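Local coordinates for protein histidine--tRNA ligase (Staphylococcus aureus, PDB 1QE0) that attaches L-histidine to tRNA(His) at the expense of ATP, releasing AMP and diphosphate, and works as a homodimer, at residues I42-D47 and V85-I90; Y65-K68 and S74-L77; S138-V143 and T263-E268; I163-D168 and A233-V238. One frame throughout, in Å; residues are numbered along the deposited sequence.

Overall arrangement
Running from the N terminus, strand 43-45 opens interaction 1, which closes where helix 82-91 reaches it through the Glu44-Arg87 pair. Interaction 2 falls within that loop and joins strands 65-67 and 75-77; the latter lies between 43-45 and 65-67 in a small antiparallel sheet at the subunit interface. Further along, helix 137-153 opens interaction 3, completed much later by strand 265-272. Within this second, longer loop sits interaction 4, between strand 159-165 and helix 231-245. The two pairs follow in series, with no crossing. Interactions 1 and 2 touch, as do 3 and 4, whose strands are neighbours in the large sheet; the centres of 2 and 4 lie about 38 Å apart.

Interaction 1: residues I42-D47 and V85-I90; sequences IFESTD and VVRSYI
Arg87 NH1 is gripped by both carboxylate oxygens of Glu44. The shorter approach is the salt-bridge pair from Glu44 OE2 to Arg87 NH1, at 2.7 Å. Beside it, Arg87 NH1 donates to Glu44 OE1 at 2.9 Å, a fairly straight bond with an angle of 156° at the hydrogen. OE1 receives it on its syn lone pair, the side facing OE2, and lies close to the guanidinium plane. The carboxylate therefore meets the guanidinium at its edge, with one nitrogen shared by two oxygens, although the two planes are twisted by 38° and the pair is not the coplanar bidentate pairing through two guanidinium nitrogens. Glu44 OE1 also lies 3.3 Å from Arg87 CD. Glu44 reaches out from its strand with CG beside the backbone N (chi1 -69°) and bends again at chi2; Arg87 leaves its helix with CG opposite the backbone N and then folds at chi2 and chi3, which turns NH1 back to the strand.

The contact joins strand 43-45 to helix 82-91 in the catalytic domain of a class II synthetase, close to the dimer interface. The other terminal nitrogen, Arg87 NH2, forms a salt bridge with Asp10 of the second subunit, which also hydrogen-bonds Ser88 OG. Glu44 and Asp10 thus divide one guanidinium between two chains, an arrangement that would favour its positive charge in this buried setting. Where strand 43-45 leads into the weakly bonded start of helix 46-49, Ser45 stands at the N-cap position and its OG accepts a weak bond from Asp47 N.

Interaction 2: residues Y65-K68 and S74-L77; sequences YTFK and SITL
Phe67 sets its ring against Ile75 and Leu77 of the neighbouring strand. From CB, CG lies between the backbone N and the carbonyl carbon (chi1 52°), which carries the ring over Ile75. Phe67 CD1 is 3.9 Å from Ile75 CD1, and CE1 and CZ also lie against that methyl. Ile75 CG1 sits over one face in a CH-pi contact, 3.8 Å from the centroid and displaced toward the rim. On the other flank Phe67 CE2 meets Leu77 CD1 at 3.6 Å, the methyl lying at the ring edge in its plane.

Strands 65-67 and 75-77 form an antiparallel hairpin, linked through the short helix 69-72. Phe67 and Ile75 are a hydrogen-bonded pair, with Phe67 N to Ile75 O and Ile75 N to Phe67 O each 3.1 Å. The ring also stacks on Phe67 of the second subunit, so this face of the hairpin belongs to the dimer interface.

Thr66 and Thr76 occupy the other face. Thr66 OG1 donates to Thr76 OG1 at 2.8 Å. Thr76 OG1, also bonded by Thr46 OG1, donates side-on to Ile75 O from above the carbonyl plane, on the face opposite Phe67 N.

Interaction 3: residues S138-V143 and T263-E268; sequences SVDAEV and THTAFE
Asp140 and Thr265 approach each other from opposite directions, the aspartate from a helix and the threonine from a strand. Thr265 OG1 donates to Asp140 OD1 at 2.8 Å and meets that oxygen nearly in line with its C-O bond, so the hydroxyl approaches the carboxylate end-on. The Thr265 chi1 of -55° sets OG1 beside the backbone N and points it at the helix, while CG2 takes the position opposite that N and stays farther from OD1.

Helix 137-153 packs here against strand 265-272 of the large class II catalytic sheet. The chain corners at His264, just before this strand; in related histidyl-tRNA synthetases the preceding region carries the histidine A motif, which lines the amino acid pocket. Asp140 spends its other oxygen elsewhere: OD2 forms a salt bridge with Arg288 of the adjacent strand and a hydrogen bond with Tyr234 OH of helix 231-245. The buried carboxylate is therefore held from the strand, from a neighbouring strand and from a second helix, and the Arg288 charge would probably favour its ionised form.

One helical turn on, Val143 lies near the ring of Phe267, two residues along the same side of the strand from Thr265. Val143 CG2 comes at an oblique slant to the ring and is nearest to Phe267 CE1, at 4.4 Å, a light apolar touch beside the polar pair.

Interaction 4: residues I163-D168 and A233-V238; sequences INSVGD and AYYEQV
Tyr235 carries the contact, and its ring is touched by Ser165 and Ile163. The first kind of interaction is CH-pi: Ser165 CB lies over one face of the ring, 4.1 Å from the centroid and 25° off the normal, shifted toward the rim so that Tyr235 CG is its nearest atom. Tyr235 leaves its helix with CG opposite the backbone N (chi1 -180°), which sends the ring back obliquely along the strand toward Ile163.

Apolar packing comes next. Ile163 CD1 lies 3.8 Å from Tyr235 CE2, slanting in obliquely, and Ile163 CG1 is 3.9 Å from Tyr235 OH. Because Ile163 and Ser165 are two residues apart, both project from the same side of the strand, and the ring spans them from its CB end to its hydroxyl. Asn164 contributes through its backbone, with Asn164 CA 4.1 Å from Tyr235 OH.

Helix 231-245 thus lies against strand 159-165 of the large catalytic sheet, running nearly antiparallel to it, with axes of the two short segments 9.3 Å apart.

The polar interactions lie at the ends of the contact. Tyr235 OH hydrogen-bonds Glu251 of the adjoining strand 250-251, so the buried hydroxyl has a partner. Ser165 turns OG to the chain ahead, where it accepts from Gly167 N at 3.1 Å with an angle of 159°, an ST turn where the strand ends. Asp168 follows at an N-cap position, its OD1 accepting from Ser171 N.

Interaction 1: residues I42-D47 and V85-I90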
loop_
_atom_site.group_PDB
_atom_site.type_symbol
_atom_site.label_atom_id
_atom_site.label_comp_id
_atom_site.label_asym_id
_atom_site.label_seq_id
_atom_site.Cartn_x
_atom_site.Cartn_y
_atom_site.Cartn_z
ATOM N N ILE A 42 8.717 -10.772 -1.090
ATOM C CA ILE A 42 7.580 -11.657 -1.289
ATOM C C ILE A 42 7.910 -13.061 -0.805
ATOM O O ILE A 42 7.032 -13.820 -0.444
ATOM C CB ILE A 42 7.138 -11.673 -2.767
ATOM C CG1 ILE A 42 6.428 -10.362 -3.101
ATOM C CG2 ILE A 42 6.217 -12.847 -3.052
ATOM C CD1 ILE A 42 5.027 -10.264 -2.539
ATOM N N PHE A 43 9.178 -13.425 -0.835
ATOM C CA PHE A 43 9.564 -14.733 -0.362
ATOM C C PHE A 43 10.648 -14.609 0.677
ATOM O O PHE A 43 11.360 -13.614 0.762
ATOM C CB PHE A 43 9.982 -15.689 -1.505
ATOM C CG PHE A 43 11.051 -15.152 -2.416
ATOM C CD1 PHE A 43 10.719 -14.656 -3.667
ATOM C CD2 PHE A 43 12.382 -15.127 -2.014
ATOM C CE1 PHE A 43 11.707 -14.138 -4.498
ATOM C CE2 PHE A 43 13.371 -14.617 -2.825
ATOM C CZ PHE A 43 13.047 -14.121 -4.065
ATOM N N GLU A 44 10.716 -15.629 1.509
ATOM C CA GLU A 44 11.681 -15.714 2.575
ATOM C C GLU A 44 12.279 -17.113 2.511
ATOM O O GLU A 44 11.808 -17.966 1.738
ATOM C CB GLU A 44 10.967 -15.545 3.911
ATOM C CG GLU A 44 10.424 -14.182 4.155
ATOM C CD GLU A 44 11.491 -13.187 4.522
ATOM O OE1 GLU A 44 12.657 -13.570 4.819
ATOM O OE2 GLU A 44 11.140 -12.002 4.535
ATOM N N SER A 45 13.331 -17.332 3.297
ATOM C CA SER A 45 13.943 -18.634 3.346
ATOM C C SER A 45 12.867 -19.547 3.894
ATOM O O SER A 45 12.219 -19.225 4.886
ATOM C CB SER A 45 15.136 -18.636 4.287
ATOM O OG SER A 45 15.434 -19.974 4.671
ATOM N N THR A 46 12.678 -20.682 3.250
ATOM C CA THR A 46 11.687 -21.628 3.695
ATOM C C THR A 46 11.852 -21.856 5.183
ATOM O O THR A 46 10.877 -21.945 5.919
ATOM C CB THR A 46 11.848 -22.966 2.969
ATOM O OG1 THR A 46 11.704 -22.756 1.555
ATOM C CG2 THR A 46 10.796 -23.958 3.441
ATOM N N ASP A 47 13.096 -21.863 5.631
ATOM C CA ASP A 47 13.411 -22.086 7.031
ATOM C C ASP A 47 12.824 -21.090 8.038
ATOM O O ASP A 47 12.920 -21.316 9.236
ATOM C CB ASP A 47 14.932 -22.230 7.199
ATOM C CG ASP A 47 15.480 -23.518 6.562
ATOM O OD1 ASP A 47 16.212 -24.248 7.261
ATOM O OD2 ASP A 47 15.187 -23.811 5.373
ATOM N N VAL A 85 8.360 -9.868 9.651
ATOM C CA VAL A 85 8.625 -8.653 10.406
ATOM C C VAL A 85 9.634 -9.048 11.495
ATOM O O VAL A 85 10.591 -8.333 11.736
ATOM C CB VAL A 85 7.347 -8.028 11.027
ATOM C CG1 VAL A 85 7.714 -6.924 12.021
ATOM C CG2 VAL A 85 6.505 -7.406 9.947
ATOM N N VAL A 86 9.471 -10.224 12.095
ATOM C CA VAL A 86 10.400 -10.680 13.131
ATOM C C VAL A 86 11.787 -10.972 12.545
ATOM O O VAL A 86 12.817 -10.609 13.122
ATOM C CB VAL A 86 9.835 -11.907 13.892
ATOM C CG1 VAL A 86 10.909 -12.620 14.691
ATOM C CG2 VAL A 86 8.703 -11.445 14.792
ATOM N N ARG A 87 11.824 -11.589 11.374
ATOM C CA ARG A 87 13.097 -11.902 10.734
ATOM C C ARG A 87 13.849 -10.600 10.404
ATOM O O ARG A 87 15.076 -10.546 10.482
ATOM C CB ARG A 87 12.873 -12.755 9.482
ATOM C CG ARG A 87 14.144 -13.299 8.903
ATOM C CD ARG A 87 14.387 -12.756 7.520
ATOM N NE ARG A 87 14.689 -11.328 7.509
ATOM C CZ ARG A 87 14.160 -10.471 6.637
ATOM N NH1 ARG A 87 13.309 -10.904 5.714
ATOM N NH2 ARG A 87 14.490 -9.188 6.663
ATOM N N SER A 88 13.115 -9.545 10.063
ATOM C CA SER A 88 13.746 -8.268 9.767
ATOM C C SER A 88 14.198 -7.571 11.047
ATOM O O SER A 88 15.241 -6.918 11.073
ATOM C CB SER A 88 12.793 -7.361 9.009
ATOM O OG SER A 88 13.469 -6.158 8.679
ATOM N N TYR A 89 13.349 -7.639 12.070
ATOM C CA TYR A 89 13.600 -7.046 13.375
ATOM C C TYR A 89 14.891 -7.645 13.923
ATOM O O TYR A 89 15.768 -6.932 14.416
ATOM C CB TYR A 89 12.405 -7.338 14.301
ATOM C CG TYR A 89 12.586 -6.995 15.755
ATOM C CD1 TYR A 89 11.968 -5.884 16.309
ATOM C CD2 TYR A 89 13.359 -7.797 16.590
ATOM C CE1 TYR A 89 12.110 -5.578 17.641
ATOM C CE2 TYR A 89 13.511 -7.494 17.951
ATOM C CZ TYR A 89 12.884 -6.382 18.456
ATOM O OH TYR A 89 13.054 -6.047 19.775
ATOM N N ILE A 90 15.025 -8.955 13.814
ATOM C CA ILE A 90 16.233 -9.613 14.302
ATOM C C ILE A 90 17.462 -9.228 13.456
ATOM O O ILE A 90 18.438 -8.647 13.961
ATOM C CB ILE A 90 16.062 -11.150 14.342
ATOM C CG1 ILE A 90 15.042 -11.543 15.431
ATOM C CG2 ILE A 90 17.402 -11.807 14.604
ATOM C CD1 ILE A 90 14.378 -12.903 15.252
#

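Interaction 2: residues Y65-K68 and S74-L77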
loop_
_atom_site.group_PDB
_atom_site.type_symbol
_atom_site.label_atom_id
_atom_site.label_comp_id
_atom_site.label_asym_id
_atom_site.label_seq_id
_atom_site.Cartn_x
_atom_site.Cartn_y
_atom_site.Cartn_z
ATOM N N TYR A 65 4.047 -22.105 -0.957
ATOM C CA TYR A 65 4.720 -22.211 -2.234
ATOM C C TYR A 65 6.188 -22.228 -1.978
ATOM O O TYR A 65 6.808 -21.173 -1.814
ATOM C CB TYR A 65 4.398 -21.013 -3.115
ATOM C CG TYR A 65 2.982 -20.978 -3.568
ATOM C CD1 TYR A 65 1.959 -20.639 -2.684
ATOM C CD2 TYR A 65 2.660 -21.254 -4.892
ATOM C CE1 TYR A 65 0.646 -20.569 -3.114
ATOM C CE2 TYR A 65 1.349 -21.186 -5.332
ATOM C CZ TYR A 65 0.353 -20.838 -4.443
ATOM O OH TYR A 65 -0.927 -20.724 -4.900
ATOM N N THR A 66 6.748 -23.423 -1.908
ATOM C CA THR A 66 8.174 -23.557 -1.687
ATOM C C THR A 66 8.797 -24.022 -2.989
ATOM O O THR A 66 8.163 -24.708 -3.772
ATOM C CB THR A 66 8.500 -24.587 -0.586
ATOM O OG1 THR A 66 7.733 -24.305 0.590
ATOM C CG2 THR A 66 9.998 -24.545 -0.249
ATOM N N PHE A 67 9.995 -23.541 -3.268
ATOM C CA PHE A 67 10.734 -23.956 -4.445
ATOM C C PHE A 67 12.247 -23.728 -4.245
ATOM O O PHE A 67 12.680 -22.683 -3.762
ATOM C CB PHE A 67 10.182 -23.353 -5.747
ATOM C CG PHE A 67 10.020 -21.883 -5.720
ATOM C CD1 PHE A 67 10.900 -21.074 -6.404
ATOM C CD2 PHE A 67 9.015 -21.300 -4.978
ATOM C CE1 PHE A 67 10.799 -19.696 -6.353
ATOM C CE2 PHE A 67 8.899 -19.920 -4.918
ATOM C CZ PHE A 67 9.799 -19.115 -5.608
ATOM N N LYS A 68 13.006 -24.806 -4.455
ATOM C CA LYS A 68 14.453 -24.832 -4.291
ATOM C C LYS A 68 15.108 -24.012 -5.359
ATOM O O LYS A 68 15.938 -24.506 -6.124
ATOM C CB LYS A 68 14.981 -26.264 -4.350
ATOM C CG LYS A 68 15.327 -26.829 -3.004
ATOM C CD LYS A 68 14.210 -27.670 -2.408
ATOM C CE LYS A 68 14.194 -29.080 -2.917
ATOM N NZ LYS A 68 15.550 -29.584 -2.754
ATOM N N SER A 74 16.165 -23.294 -0.700
ATOM C CA SER A 74 14.734 -23.355 -0.611
ATOM C C SER A 74 14.186 -22.023 -0.139
ATOM O O SER A 74 14.609 -21.494 0.904
ATOM C CB SER A 74 14.285 -24.472 0.298
ATOM O OG SER A 74 12.912 -24.737 0.066
ATOM N N ILE A 75 13.297 -21.450 -0.951
ATOM C CA ILE A 75 12.644 -20.186 -0.621
ATOM C C ILE A 75 11.137 -20.448 -0.543
ATOM O O ILE A 75 10.655 -21.483 -1.010
ATOM C CB ILE A 75 12.919 -19.059 -1.664
ATOM C CG1 ILE A 75 12.387 -19.456 -3.035
ATOM C CG2 ILE A 75 14.396 -18.699 -1.694
ATOM C CD1 ILE A 75 12.892 -18.590 -4.144
ATOM N N THR A 76 10.391 -19.501 0.011
ATOM C CA THR A 76 8.977 -19.698 0.120
ATOM C C THR A 76 8.193 -18.422 0.076
ATOM O O THR A 76 8.587 -17.407 0.644
ATOM C CB THR A 76 8.681 -20.492 1.364
ATOM O OG1 THR A 76 8.990 -21.858 1.079
ATOM C CG2 THR A 76 7.240 -20.339 1.823
ATOM N N LEU A 77 7.145 -18.438 -0.723
ATOM C CA LEU A 77 6.288 -17.289 -0.817
ATOM C C LEU A 77 5.671 -17.214 0.580
ATOM O O LEU A 77 5.119 -18.205 1.063
ATOM C CB LEU A 77 5.230 -17.516 -1.903
ATOM C CG LEU A 77 5.476 -16.967 -3.319
ATOM C CD1 LEU A 77 6.894 -17.129 -3.744
ATOM C CD2 LEU A 77 4.534 -17.639 -4.313
#

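Interaction 3: residues S138-V143 and T263-E268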
loop_
_atom_site.group_PDB
_atom_site.type_symbol
_atom_site.label_atom_id
_atom_site.label_comp_id
_atom_site.label_asym_id
_atom_site.label_seq_id
_atom_site.Cartn_x
_atom_site.Cartn_y
_atom_site.Cartn_z
ATOM N N SER A 138 -1.208 -0.599 28.788
ATOM C CA SER A 138 -1.508 0.576 28.006
ATOM C C SER A 138 -1.172 0.375 26.543
ATOM O O SER A 138 -1.756 1.039 25.699
ATOM C CB SER A 138 -0.772 1.781 28.548
ATOM O OG SER A 138 0.617 1.538 28.508
ATOM N N VAL A 139 -0.240 -0.525 26.230
ATOM C CA VAL A 139 0.126 -0.789 24.820
ATOM C C VAL A 139 -0.988 -1.591 24.162
ATOM O O VAL A 139 -1.414 -1.303 23.046
ATOM C CB VAL A 139 1.416 -1.618 24.668
ATOM C CG1 VAL A 139 1.769 -1.721 23.200
ATOM C CG2 VAL A 139 2.542 -0.976 25.420
ATOM N N ASP A 140 -1.415 -2.627 24.875
ATOM C CA ASP A 140 -2.495 -3.495 24.461
ATOM C C ASP A 140 -3.688 -2.622 24.157
ATOM O O ASP A 140 -4.253 -2.696 23.065
ATOM C CB ASP A 140 -2.862 -4.434 25.602
ATOM C CG ASP A 140 -1.894 -5.565 25.752
ATOM O OD1 ASP A 140 -2.364 -6.700 25.908
ATOM O OD2 ASP A 140 -0.672 -5.335 25.697
ATOM N N ALA A 141 -4.068 -1.779 25.114
ATOM C CA ALA A 141 -5.201 -0.890 24.906
ATOM C C ALA A 141 -5.005 -0.089 23.613
ATOM O O ALA A 141 -5.930 -0.001 22.807
ATOM C CB ALA A 141 -5.404 0.039 26.093
ATOM N N GLU A 142 -3.792 0.412 23.369
ATOM C CA GLU A 142 -3.536 1.189 22.148
ATOM C C GLU A 142 -3.811 0.397 20.878
ATOM O O GLU A 142 -4.375 0.960 19.918
ATOM C CB GLU A 142 -2.103 1.703 22.087
ATOM C CG GLU A 142 -1.783 2.411 20.790
ATOM C CD GLU A 142 -0.310 2.698 20.647
ATOM O OE1 GLU A 142 0.394 1.837 20.073
ATOM O OE2 GLU A 142 0.141 3.774 21.104
ATOM N N VAL A 143 -3.416 -0.888 20.857
ATOM C CA VAL A 143 -3.672 -1.668 19.673
ATOM C C VAL A 143 -5.117 -2.060 19.557
ATOM O O VAL A 143 -5.607 -2.209 18.439
ATOM C CB VAL A 143 -2.773 -2.883 19.481
ATOM C CG1 VAL A 143 -1.395 -2.667 20.079
ATOM C CG2 VAL A 143 -3.435 -4.120 19.924
ATOM N N THR A 263 0.843 -14.971 24.733
ATOM C CA THR A 263 0.543 -14.602 26.099
ATOM C C THR A 263 -0.572 -13.576 26.153
ATOM O O THR A 263 -1.068 -13.111 25.123
ATOM C CB THR A 263 1.793 -13.994 26.801
ATOM O OG1 THR A 263 2.974 -14.702 26.417
ATOM C CG2 THR A 263 1.676 -14.092 28.293
ATOM N N HIS A 264 -0.970 -13.274 27.382
ATOM C CA HIS A 264 -1.999 -12.303 27.715
ATOM C C HIS A 264 -3.152 -12.047 26.760
ATOM O O HIS A 264 -3.882 -12.984 26.395
ATOM C CB HIS A 264 -1.335 -11.006 28.098
ATOM C CG HIS A 264 -0.581 -11.080 29.359
ATOM N ND1 HIS A 264 0.784 -11.269 29.401
ATOM C CD2 HIS A 264 -0.970 -10.948 30.656
ATOM C CE1 HIS A 264 1.207 -11.240 30.662
ATOM N NE2 HIS A 264 0.144 -11.042 31.419
ATOM N N THR A 265 -3.328 -10.780 26.369
ATOM C CA THR A 265 -4.430 -10.406 25.505
ATOM C C THR A 265 -4.580 -11.105 24.182
ATOM O O THR A 265 -3.619 -11.259 23.431
ATOM C CB THR A 265 -4.460 -8.941 25.307
ATOM O OG1 THR A 265 -4.509 -8.365 26.602
ATOM C CG2 THR A 265 -5.709 -8.521 24.543
ATOM N N ALA A 266 -5.797 -11.567 23.935
ATOM C CA ALA A 266 -6.141 -12.254 22.708
ATOM C C ALA A 266 -7.457 -11.595 22.355
ATOM O O ALA A 266 -8.219 -11.245 23.249
ATOM C CB ALA A 266 -6.326 -13.722 22.961
ATOM N N PHE A 267 -7.653 -11.291 21.076
ATOM C CA PHE A 267 -8.876 -10.652 20.661
ATOM C C PHE A 267 -9.246 -10.984 19.230
ATOM O O PHE A 267 -8.440 -11.542 18.475
ATOM C CB PHE A 267 -8.815 -9.138 20.877
ATOM C CG PHE A 267 -7.977 -8.417 19.875
ATOM C CD1 PHE A 267 -6.597 -8.328 20.040
ATOM C CD2 PHE A 267 -8.564 -7.872 18.724
ATOM C CE1 PHE A 267 -5.805 -7.712 19.077
ATOM C CE2 PHE A 267 -7.780 -7.249 17.744
ATOM C CZ PHE A 267 -6.402 -7.175 17.923
ATOM N N GLU A 268 -10.481 -10.631 18.881
ATOM C CA GLU A 268 -11.033 -10.865 17.572
ATOM C C GLU A 268 -12.087 -9.807 17.423
ATOM O O GLU A 268 -12.796 -9.532 18.389
ATOM C CB GLU A 268 -11.666 -12.226 17.549
ATOM C CG GLU A 268 -11.032 -13.070 16.511
ATOM C CD GLU A 268 -11.539 -14.488 16.508
ATOM O OE1 GLU A 268 -10.692 -15.396 16.333
ATOM O OE2 GLU A 268 -12.768 -14.696 16.662
#

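Interaction 4: residues I163-D168 and A233-V238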
loop_
_atom_site.group_PDB
_atom_site.type_symbol
_atom_site.label_atom_id
_atom_site.label_comp_id
_atom_site.label_asym_id
_atom_site.label_seq_id
_atom_site.Cartn_x
_atom_site.Cartn_y
_atom_site.Cartn_z
ATOM N N ILE A 163 -12.412 -10.287 23.494
ATOM C CA ILE A 163 -11.083 -10.458 24.094
ATOM C C ILE A 163 -11.044 -11.598 25.111
ATOM O O ILE A 163 -12.071 -12.098 25.531
ATOM C CB ILE A 163 -10.640 -9.186 24.819
ATOM C CG1 ILE A 163 -11.543 -8.935 26.003
ATOM C CG2 ILE A 163 -10.729 -7.974 23.902
ATOM C CD1 ILE A 163 -11.139 -7.714 26.787
ATOM N N ASN A 164 -9.841 -11.989 25.498
ATOM C CA ASN A 164 -9.599 -13.047 26.463
ATOM C C ASN A 164 -8.113 -12.952 26.851
ATOM O O ASN A 164 -7.333 -12.210 26.247
ATOM C CB ASN A 164 -9.898 -14.444 25.870
ATOM C CG ASN A 164 -9.694 -15.583 26.906
ATOM O OD1 ASN A 164 -9.249 -16.709 26.599
ATOM N ND2 ASN A 164 -9.988 -15.260 28.154
ATOM N N SER A 165 -7.723 -13.688 27.878
ATOM C CA SER A 165 -6.355 -13.683 28.303
ATOM C C SER A 165 -5.952 -15.081 28.627
ATOM O O SER A 165 -6.661 -15.776 29.328
ATOM C CB SER A 165 -6.196 -12.869 29.552
ATOM O OG SER A 165 -4.857 -12.997 30.000
ATOM N N VAL A 166 -4.783 -15.472 28.162
ATOM C CA VAL A 166 -4.278 -16.792 28.429
ATOM C C VAL A 166 -3.123 -16.693 29.428
ATOM O O VAL A 166 -2.238 -17.547 29.473
ATOM C CB VAL A 166 -3.875 -17.474 27.110
ATOM C CG1 VAL A 166 -5.133 -17.934 26.363
ATOM C CG2 VAL A 166 -3.127 -16.492 26.235
ATOM N N GLY A 167 -3.141 -15.626 30.221
ATOM C CA GLY A 167 -2.120 -15.410 31.230
ATOM C C GLY A 167 -0.696 -15.388 30.729
ATOM O O GLY A 167 -0.461 -15.380 29.547
ATOM N N ASP A 168 0.256 -15.357 31.648
ATOM C CA ASP A 168 1.683 -15.324 31.322
ATOM C C ASP A 168 2.258 -16.708 31.110
ATOM O O ASP A 168 1.516 -17.681 30.994
ATOM C CB ASP A 168 2.468 -14.626 32.448
ATOM C CG ASP A 168 2.347 -15.343 33.800
ATOM O OD1 ASP A 168 1.538 -16.279 33.919
ATOM O OD2 ASP A 168 3.051 -14.961 34.762
ATOM N N ALA A 233 -4.246 -9.201 36.671
ATOM C CA ALA A 233 -4.282 -7.753 36.857
ATOM C C ALA A 233 -3.902 -7.058 35.578
ATOM O O ALA A 233 -4.257 -5.901 35.374
ATOM C CB ALA A 233 -3.369 -7.337 37.948
ATOM N N TYR A 234 -3.112 -7.728 34.744
ATOM C CA TYR A 234 -2.743 -7.152 33.454
ATOM C C TYR A 234 -4.068 -7.085 32.692
ATOM O O TYR A 234 -4.502 -6.010 32.261
ATOM C CB TYR A 234 -1.759 -8.063 32.721
ATOM C CG TYR A 234 -1.154 -7.481 31.463
ATOM C CD1 TYR A 234 -1.946 -6.929 30.449
ATOM C CD2 TYR A 234 0.209 -7.501 31.279
ATOM C CE1 TYR A 234 -1.378 -6.418 29.295
ATOM C CE2 TYR A 234 0.779 -6.986 30.130
ATOM C CZ TYR A 234 -0.009 -6.446 29.150
ATOM O OH TYR A 234 0.617 -5.900 28.057
ATOM N N TYR A 235 -4.739 -8.235 32.625
ATOM C CA TYR A 235 -6.007 -8.371 31.945
ATOM C C TYR A 235 -7.018 -7.396 32.501
ATOM O O TYR A 235 -7.777 -6.785 31.740
ATOM C CB TYR A 235 -6.532 -9.802 32.057
ATOM C CG TYR A 235 -7.868 -10.028 31.360
ATOM C CD1 TYR A 235 -8.898 -10.724 31.992
ATOM C CD2 TYR A 235 -8.100 -9.553 30.059
ATOM C CE1 TYR A 235 -10.110 -10.948 31.357
ATOM C CE2 TYR A 235 -9.314 -9.780 29.420
ATOM C CZ TYR A 235 -10.300 -10.480 30.072
ATOM O OH TYR A 235 -11.448 -10.779 29.393
ATOM N N GLU A 236 -7.045 -7.241 33.819
ATOM C CA GLU A 236 -8.003 -6.307 34.397
ATOM C C GLU A 236 -7.647 -4.884 34.011
ATOM O O GLU A 236 -8.525 -4.042 33.941
ATOM C CB GLU A 236 -8.111 -6.400 35.928
ATOM C CG GLU A 236 -8.457 -7.762 36.552
ATOM C CD GLU A 236 -9.678 -8.488 35.979
ATOM O OE1 GLU A 236 -9.503 -9.650 35.506
ATOM O OE2 GLU A 236 -10.805 -7.926 36.049
ATOM N N GLN A 237 -6.363 -4.597 33.807
ATOM C CA GLN A 237 -5.945 -3.256 33.407
ATOM C C GLN A 237 -6.322 -3.009 31.953
ATOM O O GLN A 237 -6.822 -1.928 31.621
ATOM C CB GLN A 237 -4.451 -3.061 33.592
ATOM C CG GLN A 237 -4.017 -1.619 33.368
ATOM C CD GLN A 237 -4.891 -0.639 34.131
ATOM O OE1 GLN A 237 -5.401 0.331 33.571
ATOM N NE2 GLN A 237 -5.093 -0.908 35.413
ATOM N N VAL A 238 -6.079 -4.003 31.089
ATOM C CA VAL A 238 -6.455 -3.896 29.680
ATOM C C VAL A 238 -7.943 -3.524 29.617
ATOM O O VAL A 238 -8.301 -2.484 29.059
ATOM C CB VAL A 238 -6.202 -5.206 28.930
ATOM C CG1 VAL A 238 -6.783 -5.144 27.527
ATOM C CG2 VAL A 238 -4.694 -5.474 28.883
#